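Local structure of uncharacterized protein TP-0789 domain-containing protein (Nitrosomonas europaea ATCC 19718, 3BUU) at residues A70-F81 against I219-R227; L97-D105 against M193-S203. The protein is of unknown function but belongs to the LolA superfamily, which includes periplasmic lipoprotein carriers, so a related role in binding lipid or lipoprotein is possible. One frame throughout, in Å; residues are numbered along the deposited sequence. Where two conformers were deposited one is given.

Contact 1 (A70-F81 against I219-R227); sequences AILMKGRDLWVF and IFTKDYLKR
One face of the Trp-79 indole, in the conformer described, carries the end of Lys-222. Lys-222 CE sits over the five-membered ring of Trp-79, 3.5 Å from that centroid, and NZ makes a cation-pi contact 3.7 Å from the centroid of the six-membered ring. The chain of Lys-222 is extended beyond CG, which carries the amine across the strands. CE of Lys-74 lies at the edge of the indole, in its plane. On the Phe-81 ring, Leu-225 CB stands over the centre of one face, 10° off the normal, in a CH-pi contact. CA of Lys-222 lies near the plane at the ring edge. The Phe-220 ring turns its edge to Leu-72 CD1, while Ile-219 CG1 covers one face. Leu-72 divides its branches: CD1 reaches Phe-220 CA at 3.7 Å, and CD2 meets Thr-221 C at 3.7 Å. CG of Leu-72 is anti to the backbone N (chi1 169°), which turns both methyls to the C-terminal segment. A water accepts from Lys-222 N at 3.0 Å and, weakly, from Lys-74 NZ. With packing and a cation-pi contact but no direct polar bond, segment 219-227 is held on hairpin 70-81 mainly by shape and burial of apolar groups.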
loop_
_atom_site.group_PDB
_atom_site.type_symbol
_atom_site.label_atom_id
_atom_site.label_comp_id
_atom_site.label_asym_id
_atom_site.label_seq_id
_atom_site.Cartn_x
_atom_site.Cartn_y
_atom_site.Cartn_z
ATOM N N ALA A 70 -7.921 -2.095 -14.757
ATOM C CA ALA A 70 -8.466 -1.786 -13.449
ATOM C C ALA A 70 -8.352 -2.982 -12.559
ATOM O O ALA A 70 -8.309 -4.149 -13.031
ATOM C CB ALA A 70 -9.906 -1.316 -13.561
ATOM N N ILE A 71 -8.295 -2.717 -11.261
ATOM C CA ILE A 71 -8.243 -3.785 -10.302
ATOM C C ILE A 71 -9.363 -3.562 -9.275
ATOM O O ILE A 71 -9.423 -2.495 -8.605
ATOM C CB ILE A 71 -6.880 -3.866 -9.614
ATOM C CG1 ILE A 71 -5.731 -3.939 -10.638
ATOM C CG2 ILE A 71 -6.863 -5.053 -8.670
ATOM C CD1 ILE A 71 -4.377 -3.489 -10.049
ATOM N N LEU A 72 -10.216 -4.585 -9.121
ATOM C CA LEU A 72 -11.305 -4.594 -8.174
ATOM C C LEU A 72 -10.925 -5.546 -7.045
ATOM O O LEU A 72 -10.598 -6.709 -7.288
ATOM C CB LEU A 72 -12.553 -5.102 -8.868
ATOM C CG LEU A 72 -13.746 -5.419 -7.956
ATOM C CD1 LEU A 72 -14.253 -4.197 -7.241
ATOM C CD2 LEU A 72 -14.872 -6.017 -8.797
HETATM N N MSE A 73 -10.957 -5.045 -5.809
HETATM C CA MSE A 73 -10.690 -5.849 -4.648
HETATM C C MSE A 73 -11.974 -6.068 -3.890
HETATM O O MSE A 73 -12.702 -5.096 -3.550
HETATM C CB MSE A 73 -9.665 -5.159 -3.762
HETATM C CG MSE A 73 -9.347 -5.951 -2.509
HETATM SE SE MSE A 73 -8.028 -4.969 -1.441
HETATM C CE MSE A 73 -9.230 -3.837 -0.495
ATOM N N LYS A 74 -12.253 -7.340 -3.588
ATOM C CA LYS A 74 -13.348 -7.715 -2.686
ATOM C C LYS A 74 -12.728 -8.646 -1.638
ATOM O O LYS A 74 -12.271 -9.775 -1.965
ATOM C CB LYS A 74 -14.472 -8.422 -3.487
ATOM C CG LYS A 74 -15.097 -7.577 -4.688
ATOM C CD LYS A 74 -16.214 -8.321 -5.462
ATOM C CE LYS A 74 -15.687 -8.848 -6.767
ATOM N NZ LYS A 74 -16.679 -9.671 -7.544
ATOM N N GLY A 75 -12.701 -8.234 -0.374
ATOM C CA GLY A 75 -11.939 -8.997 0.587
ATOM C C GLY A 75 -10.489 -9.085 0.195
ATOM O O GLY A 75 -9.909 -8.065 -0.132
ATOM N N ARG A 76 -9.907 -10.286 0.175
ATOM C CA ARG A 76 -8.522 -10.492 -0.260
ATOM C C ARG A 76 -8.356 -10.860 -1.710
ATOM O O ARG A 76 -7.234 -11.076 -2.176
ATOM C CB ARG A 76 -7.905 -11.590 0.564
ATOM C CG ARG A 76 -7.951 -11.250 1.989
ATOM C CD ARG A 76 -6.731 -11.674 2.723
ATOM N NE ARG A 76 -6.627 -10.833 3.899
ATOM C CZ ARG A 76 -7.335 -11.024 5.003
ATOM N NH1 ARG A 76 -7.216 -10.177 6.010
ATOM N NH2 ARG A 76 -8.184 -12.043 5.089
ATOM N N ASP A 77 -9.475 -10.917 -2.425
ATOM C CA ASP A 77 -9.429 -11.329 -3.824
ATOM C C ASP A 77 -9.430 -10.129 -4.763
ATOM O O ASP A 77 -10.141 -9.153 -4.508
ATOM C CB ASP A 77 -10.625 -12.209 -4.118
ATOM C CG ASP A 77 -10.573 -13.542 -3.376
ATOM O OD1 ASP A 77 -9.606 -14.300 -3.555
ATOM O OD2 ASP A 77 -11.483 -13.798 -2.580
ATOM N N LEU A 78 -8.631 -10.223 -5.832
ATOM C CA LEU A 78 -8.536 -9.194 -6.840
ATOM C C LEU A 78 -8.982 -9.711 -8.178
ATOM O O LEU A 78 -8.616 -10.796 -8.587
ATOM C CB LEU A 78 -7.110 -8.709 -7.049
ATOM C CG LEU A 78 -6.364 -8.263 -5.823
ATOM C CD1 LEU A 78 -4.948 -7.833 -6.220
ATOM C CD2 LEU A 78 -7.080 -7.129 -5.187
ATOM N N TRP A 79 -9.748 -8.889 -8.874
ATOM C CA TRP A 79 -10.146 -9.109 -10.280
ATOM C C TRP A 79 -9.456 -8.024 -11.075
ATOM O O TRP A 79 -9.559 -6.822 -10.738
ATOM C CB TRP A 79 -11.678 -8.984 -10.476
ATOM C CG TRP A 79 -12.537 -10.196 -10.045
ATOM C CD1 TRP A 79 -13.543 -10.207 -9.111
ATOM C CD2 TRP A 79 -12.496 -11.530 -10.588
ATOM N NE1 TRP A 79 -14.088 -11.467 -9.011
ATOM C CE2 TRP A 79 -13.480 -12.292 -9.917
ATOM C CE3 TRP A 79 -11.720 -12.150 -11.564
ATOM C CZ2 TRP A 79 -13.673 -13.646 -10.170
ATOM C CZ3 TRP A 79 -11.936 -13.504 -11.833
ATOM C CH2 TRP A 79 -12.905 -14.226 -11.140
ATOM N N VAL A 80 -8.791 -8.424 -12.149
ATOM C CA VAL A 80 -8.035 -7.505 -12.963
ATOM C C VAL A 80 -8.624 -7.472 -14.385
ATOM O O VAL A 80 -8.888 -8.519 -15.001
ATOM C CB VAL A 80 -6.565 -7.897 -12.968
ATOM C CG1 VAL A 80 -5.765 -6.866 -13.777
ATOM C CG2 VAL A 80 -6.048 -8.029 -11.537
ATOM N N PHE A 81 -8.914 -6.279 -14.865
ATOM C CA PHE A 81 -9.598 -6.078 -16.141
ATOM C C PHE A 81 -8.505 -5.727 -17.175
ATOM O O PHE A 81 -7.774 -4.766 -16.937
ATOM C CB PHE A 81 -10.635 -4.968 -15.933
ATOM C CG PHE A 81 -11.711 -5.356 -14.943
ATOM C CD1 PHE A 81 -12.938 -5.793 -15.387
ATOM C CD2 PHE A 81 -11.444 -5.386 -13.572
ATOM C CE1 PHE A 81 -13.914 -6.181 -14.491
ATOM C CE2 PHE A 81 -12.400 -5.803 -12.662
ATOM C CZ PHE A 81 -13.637 -6.211 -13.110
ATOM N N ILE A 219 -20.819 -0.208 -6.086
ATOM C CA ILE A 219 -19.814 0.082 -7.134
ATOM C C ILE A 219 -18.757 -1.004 -7.247
ATOM O O ILE A 219 -18.023 -1.055 -8.236
ATOM C CB ILE A 219 -19.101 1.481 -7.015
ATOM C CG1 ILE A 219 -18.091 1.538 -5.847
ATOM C CG2 ILE A 219 -20.139 2.585 -6.978
ATOM C CD1 ILE A 219 -17.262 2.844 -5.856
ATOM N N PHE A 220 -18.665 -1.895 -6.256
ATOM C CA PHE A 220 -17.559 -2.851 -6.226
ATOM C C PHE A 220 -17.978 -4.107 -6.952
ATOM O O PHE A 220 -18.130 -5.176 -6.359
ATOM C CB PHE A 220 -17.123 -3.058 -4.788
ATOM C CG PHE A 220 -16.522 -1.823 -4.201
ATOM C CD1 PHE A 220 -15.261 -1.386 -4.622
ATOM C CD2 PHE A 220 -17.223 -1.066 -3.286
ATOM C CE1 PHE A 220 -14.719 -0.218 -4.090
ATOM C CE2 PHE A 220 -16.702 0.081 -2.759
ATOM C CZ PHE A 220 -15.438 0.519 -3.150
ATOM N N THR A 221 -18.181 -3.961 -8.273
ATOM C CA THR A 221 -18.653 -5.061 -9.138
ATOM C C THR A 221 -17.968 -4.983 -10.500
ATOM O O THR A 221 -17.499 -3.939 -10.934
ATOM C CB THR A 221 -20.152 -4.969 -9.411
ATOM O OG1 THR A 221 -20.393 -3.862 -10.291
ATOM C CG2 THR A 221 -20.967 -4.877 -8.129
ATOM N N LYS A 222 -17.952 -6.132 -11.177
ATOM C CA LYS A 222 -17.448 -6.204 -12.532
ATOM C C LYS A 222 -18.215 -5.322 -13.500
ATOM O O LYS A 222 -17.626 -4.693 -14.355
ATOM C CB LYS A 222 -17.456 -7.655 -13.007
ATOM C CG LYS A 222 -16.633 -8.591 -12.140
ATOM C CD LYS A 222 -16.722 -10.007 -12.706
ATOM C CE LYS A 222 -16.028 -11.015 -11.804
ATOM N NZ LYS A 222 -16.051 -12.378 -12.412
ATOM N N ASP A 223 -19.518 -5.172 -13.278
ATOM C CA ASP A 223 -20.326 -4.336 -14.159
ATOM C C ASP A 223 -19.954 -2.864 -14.073
ATOM O O ASP A 223 -19.940 -2.166 -15.086
ATOM C CB ASP A 223 -21.806 -4.519 -13.867
ATOM C CG ASP A 223 -22.318 -5.836 -14.351
ATOM O OD1 ASP A 223 -21.822 -6.340 -15.389
ATOM O OD2 ASP A 223 -23.209 -6.382 -13.675
ATOM N N TYR A 224 -19.609 -2.390 -12.863
ATOM C CA TYR A 224 -19.247 -1.013 -12.712
ATOM C C TYR A 224 -17.978 -0.690 -13.532
ATOM O O TYR A 224 -17.769 0.428 -13.970
ATOM C CB TYR A 224 -19.093 -0.729 -11.226
ATOM C CG TYR A 224 -18.700 0.664 -10.874
ATOM C CD1 TYR A 224 -19.645 1.696 -10.850
ATOM C CD2 TYR A 224 -17.393 0.978 -10.571
ATOM C CE1 TYR A 224 -19.267 2.993 -10.507
ATOM C CE2 TYR A 224 -17.001 2.272 -10.223
ATOM C CZ TYR A 224 -17.953 3.272 -10.187
ATOM O OH TYR A 224 -17.577 4.536 -9.813
ATOM N N LEU A 225 -17.108 -1.694 -13.701
ATOM C CA LEU A 225 -15.812 -1.481 -14.365
ATOM C C LEU A 225 -15.799 -1.830 -15.861
ATOM O O LEU A 225 -14.741 -1.895 -16.476
ATOM C CB LEU A 225 -14.712 -2.211 -13.591
ATOM C CG LEU A 225 -14.444 -1.602 -12.216
ATOM C CD1 LEU A 225 -13.461 -2.481 -11.460
ATOM C CD2 LEU A 225 -13.857 -0.218 -12.395
ATOM N N LYS A 226 -16.966 -2.059 -16.459
ATOM C CA LYS A 226 -17.053 -2.385 -17.891
ATOM C C LYS A 226 -17.005 -1.079 -18.659
ATOM O O LYS A 226 -17.996 -0.373 -18.754
ATOM C CB LYS A 226 -18.302 -3.193 -18.203
ATOM C CG LYS A 226 -18.225 -3.733 -19.619
ATOM C CD LYS A 226 -19.184 -4.873 -19.879
ATOM C CE LYS A 226 -19.041 -5.383 -21.299
ATOM N NZ LYS A 226 -18.143 -6.525 -21.385
ATOM N N ARG A 227 -15.814 -0.710 -19.108
ATOM C CA ARG A 227 -15.599 0.620 -19.712
ATOM C C ARG A 227 -14.752 0.524 -20.948
ATOM O O ARG A 227 -14.051 -0.479 -21.147
ATOM C CB ARG A 227 -14.925 1.564 -18.734
ATOM C CG ARG A 227 -15.755 1.780 -17.519
ATOM C CD ARG A 227 -15.062 2.560 -16.525
ATOM N NE ARG A 227 -15.813 2.492 -15.285
ATOM C CZ ARG A 227 -15.800 3.440 -14.367
ATOM N NH1 ARG A 227 -15.083 4.555 -14.554
ATOM N NH2 ARG A 227 -16.515 3.275 -13.277
HETATM O O HOH W 1 -19.117 -8.429 -9.562
#

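Contact 2 (L97-D105 against M193-S203); sequences LTGQVANGD and MEDALKSGEVS
Gln-100 reaches from the turn 98-101 into the end of the hairpin formed by strands 185-195 and 202-212. Its backbone N gives a nearly straight bond to Ser-203 OG, 2.9 Å away; that hydroxyl also bonds Thr-34. The side chain bends at chi2 (-63°), bringing its amide between Asp-195 and Glu-201. Gln-100 NE2 donates to Glu-201 OE1 at 2.9 Å. The acceptor lies in the amide plane, but NE2 stands above the carboxylate plane, and the two planes are steeply inclined. On the Asp-195 side the amide and carboxylate planes are only 17° apart, and Gln-100 OE1 packs against Asp-195 CA and CB without a hydrogen bond. With chi1 at -167° the Asp-195 carboxylate swings away from the backbone N and into the hairpin loop. There OD1 takes Leu-197 N in an Asx turn. OD2 takes both Ser-199 OG, on its anti lone pair, and Ser-199 N. With an alanine in place of Asp-195, Leu-197 N and the Ser-199 groups would probably lose their acceptor, and the loop beside the Gln-100 amide would be likely to shift. Farther along, the extended Met-193, a selenomethionine, brings SE beside the Asp-105 carboxylate in the conformer described. Asp-105 is tied to Tyr-144 and Lys-172, and its OD2 accepts from Ala-102 N. Gly-99 CA lies 3.6 Å from Ser-203 OG, where a side chain would clash. The chemistry is mainly polar: the turn docks through two directed bonds, and a carboxylate-braced loop shapes the place where the Gln-100 amide lies.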
loop_
_atom_site.group_PDB
_atom_site.type_symbol
_atom_site.label_atom_id
_atom_site.label_comp_id
_atom_site.label_asym_id
_atom_site.label_seq_id
_atom_site.Cartn_x
_atom_site.Cartn_y
_atom_site.Cartn_z
ATOM N N LEU A 97 2.595 -5.016 -8.899
ATOM C CA LEU A 97 1.897 -3.970 -9.622
ATOM C C LEU A 97 2.868 -3.368 -10.636
ATOM O O LEU A 97 2.723 -3.575 -11.843
ATOM C CB LEU A 97 1.336 -2.935 -8.630
ATOM C CG LEU A 97 0.564 -1.800 -9.285
ATOM C CD1 LEU A 97 -0.811 -2.246 -9.759
ATOM C CD2 LEU A 97 0.484 -0.672 -8.323
ATOM N N THR A 98 3.847 -2.626 -10.149
ATOM C CA THR A 98 4.884 -2.036 -10.977
ATOM C C THR A 98 6.099 -1.807 -10.079
ATOM O O THR A 98 5.931 -1.516 -8.882
ATOM C CB THR A 98 4.394 -0.741 -11.648
ATOM O OG1 THR A 98 5.414 -0.270 -12.492
ATOM C CG2 THR A 98 4.067 0.328 -10.650
ATOM N N GLY A 99 7.299 -1.932 -10.628
ATOM C CA GLY A 99 8.474 -1.643 -9.845
ATOM C C GLY A 99 8.503 -2.446 -8.559
ATOM O O GLY A 99 8.299 -3.653 -8.598
ATOM N N GLN A 100 8.764 -1.762 -7.459
ATOM C CA GLN A 100 8.856 -2.382 -6.156
ATOM C C GLN A 100 7.537 -2.369 -5.402
ATOM O O GLN A 100 7.532 -2.557 -4.195
ATOM C CB GLN A 100 9.946 -1.669 -5.339
ATOM C CG GLN A 100 11.308 -1.892 -5.916
ATOM C CD GLN A 100 11.663 -3.356 -5.880
ATOM O OE1 GLN A 100 11.689 -3.953 -4.824
ATOM N NE2 GLN A 100 11.983 -3.941 -7.044
ATOM N N VAL A 101 6.420 -2.152 -6.118
ATOM C CA VAL A 101 5.104 -2.011 -5.512
ATOM C C VAL A 101 4.286 -3.251 -5.773
ATOM O O VAL A 101 4.151 -3.674 -6.934
ATOM C CB VAL A 101 4.415 -0.760 -6.058
ATOM C CG1 VAL A 101 3.096 -0.519 -5.322
ATOM C CG2 VAL A 101 5.338 0.475 -5.912
ATOM N N ALA A 102 3.748 -3.856 -4.717
ATOM C CA ALA A 102 2.843 -5.018 -4.817
ATOM C C ALA A 102 1.411 -4.494 -4.989
ATOM O O ALA A 102 1.074 -3.398 -4.555
ATOM C CB ALA A 102 2.939 -5.835 -3.577
ATOM N N ASN A 103 0.536 -5.327 -5.545
ATOM C CA ASN A 103 -0.876 -4.953 -5.650
ATOM C C ASN A 103 -1.449 -4.490 -4.314
ATOM O O ASN A 103 -2.142 -3.479 -4.247
ATOM C CB ASN A 103 -1.671 -6.140 -6.176
ATOM C CG ASN A 103 -1.419 -6.410 -7.650
ATOM O OD1 ASN A 103 -1.158 -5.491 -8.417
ATOM N ND2 ASN A 103 -1.511 -7.678 -8.030
ATOM N N GLY A 104 -1.161 -5.220 -3.234
ATOM C CA GLY A 104 -1.721 -4.862 -1.941
ATOM C C GLY A 104 -1.187 -3.546 -1.411
ATOM O O GLY A 104 -1.884 -2.914 -0.602
ATOM N N ASP A 105 -0.001 -3.111 -1.842
ATOM C CA ASP A 105 0.495 -1.856 -1.377
ATOM C C ASP A 105 -0.381 -0.696 -1.817
ATOM O O ASP A 105 -0.410 0.341 -1.158
ATOM C CB ASP A 105 1.923 -1.609 -1.888
ATOM C CG ASP A 105 2.952 -2.587 -1.398
ATOM O OD1 ASP A 105 2.767 -3.145 -0.301
ATOM O OD2 ASP A 105 3.967 -2.771 -2.128
HETATM N N MSE A 193 10.028 2.846 -1.866
HETATM C CA MSE A 193 10.196 1.389 -1.752
HETATM C C MSE A 193 11.433 0.976 -2.505
HETATM O O MSE A 193 11.544 1.216 -3.704
HETATM C CB MSE A 193 8.980 0.612 -2.276
HETATM C CG MSE A 193 7.743 0.819 -1.387
HETATM SE SE MSE A 193 6.310 -0.403 -1.771
HETATM C CE MSE A 193 5.254 0.186 -0.347
ATOM N N GLU A 194 12.354 0.333 -1.786
ATOM C CA GLU A 194 13.677 0.003 -2.306
ATOM C C GLU A 194 13.811 -1.520 -2.348
ATOM O O GLU A 194 13.487 -2.214 -1.373
ATOM C CB GLU A 194 14.709 0.629 -1.351
ATOM C CG GLU A 194 16.181 0.401 -1.723
ATOM C CD GLU A 194 17.136 0.998 -0.669
ATOM O OE1 GLU A 194 16.687 1.904 0.062
ATOM O OE2 GLU A 194 18.319 0.578 -0.549
ATOM N N ASP A 195 14.282 -2.053 -3.477
ATOM C CA ASP A 195 14.605 -3.475 -3.560
ATOM C C ASP A 195 15.743 -3.790 -2.596
ATOM O O ASP A 195 16.729 -3.068 -2.573
ATOM C CB ASP A 195 15.041 -3.815 -4.970
ATOM C CG ASP A 195 15.082 -5.313 -5.234
ATOM O OD1 ASP A 195 14.841 -6.153 -4.330
ATOM O OD2 ASP A 195 15.392 -5.655 -6.380
ATOM N N ALA A 196 15.588 -4.870 -1.819
ATOM C CA ALA A 196 16.671 -5.368 -0.966
ATOM C C ALA A 196 17.558 -6.373 -1.663
ATOM O O ALA A 196 18.582 -6.747 -1.120
ATOM C CB ALA A 196 16.137 -5.960 0.317
ATOM N N LEU A 197 17.140 -6.828 -2.838
ATOM C CA LEU A 197 17.877 -7.794 -3.619
ATOM C C LEU A 197 18.766 -7.081 -4.643
ATOM O O LEU A 197 19.466 -6.120 -4.291
ATOM C CB LEU A 197 16.915 -8.822 -4.218
ATOM C CG LEU A 197 16.066 -9.579 -3.149
ATOM C CD1 LEU A 197 15.107 -10.636 -3.758
ATOM C CD2 LEU A 197 16.873 -10.154 -1.966
ATOM N N LYS A 198 18.751 -7.517 -5.895
ATOM C CA LYS A 198 19.786 -7.136 -6.854
ATOM C C LYS A 198 19.376 -6.164 -7.949
ATOM O O LYS A 198 20.222 -5.753 -8.753
ATOM C CB LYS A 198 20.408 -8.405 -7.447
ATOM C CG LYS A 198 21.083 -9.238 -6.377
ATOM C CD LYS A 198 22.085 -10.196 -6.983
ATOM C CE LYS A 198 23.079 -10.645 -5.943
ATOM N NZ LYS A 198 24.348 -11.114 -6.574
ATOM N N SER A 199 18.105 -5.766 -8.008
ATOM C CA SER A 199 17.673 -5.009 -9.202
ATOM C C SER A 199 18.166 -3.567 -9.217
ATOM O O SER A 199 18.169 -2.938 -10.262
ATOM C CB SER A 199 16.155 -5.010 -9.374
ATOM O OG SER A 199 15.555 -4.126 -8.439
ATOM N N GLY A 200 18.406 -3.004 -8.039
ATOM C CA GLY A 200 18.701 -1.584 -7.926
ATOM C C GLY A 200 17.490 -0.695 -8.056
ATOM O O GLY A 200 17.628 0.531 -8.040
ATOM N N GLU A 201 16.301 -1.280 -8.168
ATOM C CA GLU A 201 15.105 -0.453 -8.316
ATOM C C GLU A 201 14.714 0.230 -7.039
ATOM O O GLU A 201 14.711 -0.365 -5.951
ATOM C CB GLU A 201 13.934 -1.313 -8.738
ATOM C CG GLU A 201 13.964 -1.701 -10.193
ATOM C CD GLU A 201 12.819 -2.646 -10.539
ATOM O OE1 GLU A 201 11.860 -2.841 -9.717
ATOM O OE2 GLU A 201 12.852 -3.193 -11.663
ATOM N N VAL A 202 14.266 1.466 -7.218
ATOM C CA VAL A 202 13.601 2.249 -6.177
ATOM C C VAL A 202 12.326 2.820 -6.776
ATOM O O VAL A 202 12.374 3.435 -7.862
ATOM C CB VAL A 202 14.507 3.381 -5.671
ATOM C CG1 VAL A 202 13.776 4.247 -4.672
ATOM C CG2 VAL A 202 15.781 2.800 -5.070
ATOM N N SER A 203 11.183 2.586 -6.120
ATOM C CA SER A 203 9.925 3.176 -6.529
ATOM C C SER A 203 9.522 4.242 -5.565
ATOM O O SER A 203 9.516 4.036 -4.343
ATOM C CB SER A 203 8.821 2.102 -6.552
ATOM O OG SER A 203 9.098 1.074 -7.501
#

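How the contacts relate
The centres of the two contacts lie about 24 Å apart. Contact 2 is nested along the chain inside the loop closed by contact 1: hairpin 70-81 comes first, then 97-105, then 193-203, and last 219-227. Both reach the long run of antiparallel strands. Contact 1 puts the C-terminal segment on strands 70-74 and 77-81, near one end of the strand order. Contact 2 sets the turn 98-101 on the hairpin of the central strands 185-195 and 202-212. They meet where Leu-78 CD1 packs on Asn-103 CB at 3.7 Å; Ile-71, in the conformer described, also touches Leu-97. The hairpin 70-81 thus lies between the C-terminal segment and 97-105, which bracket it.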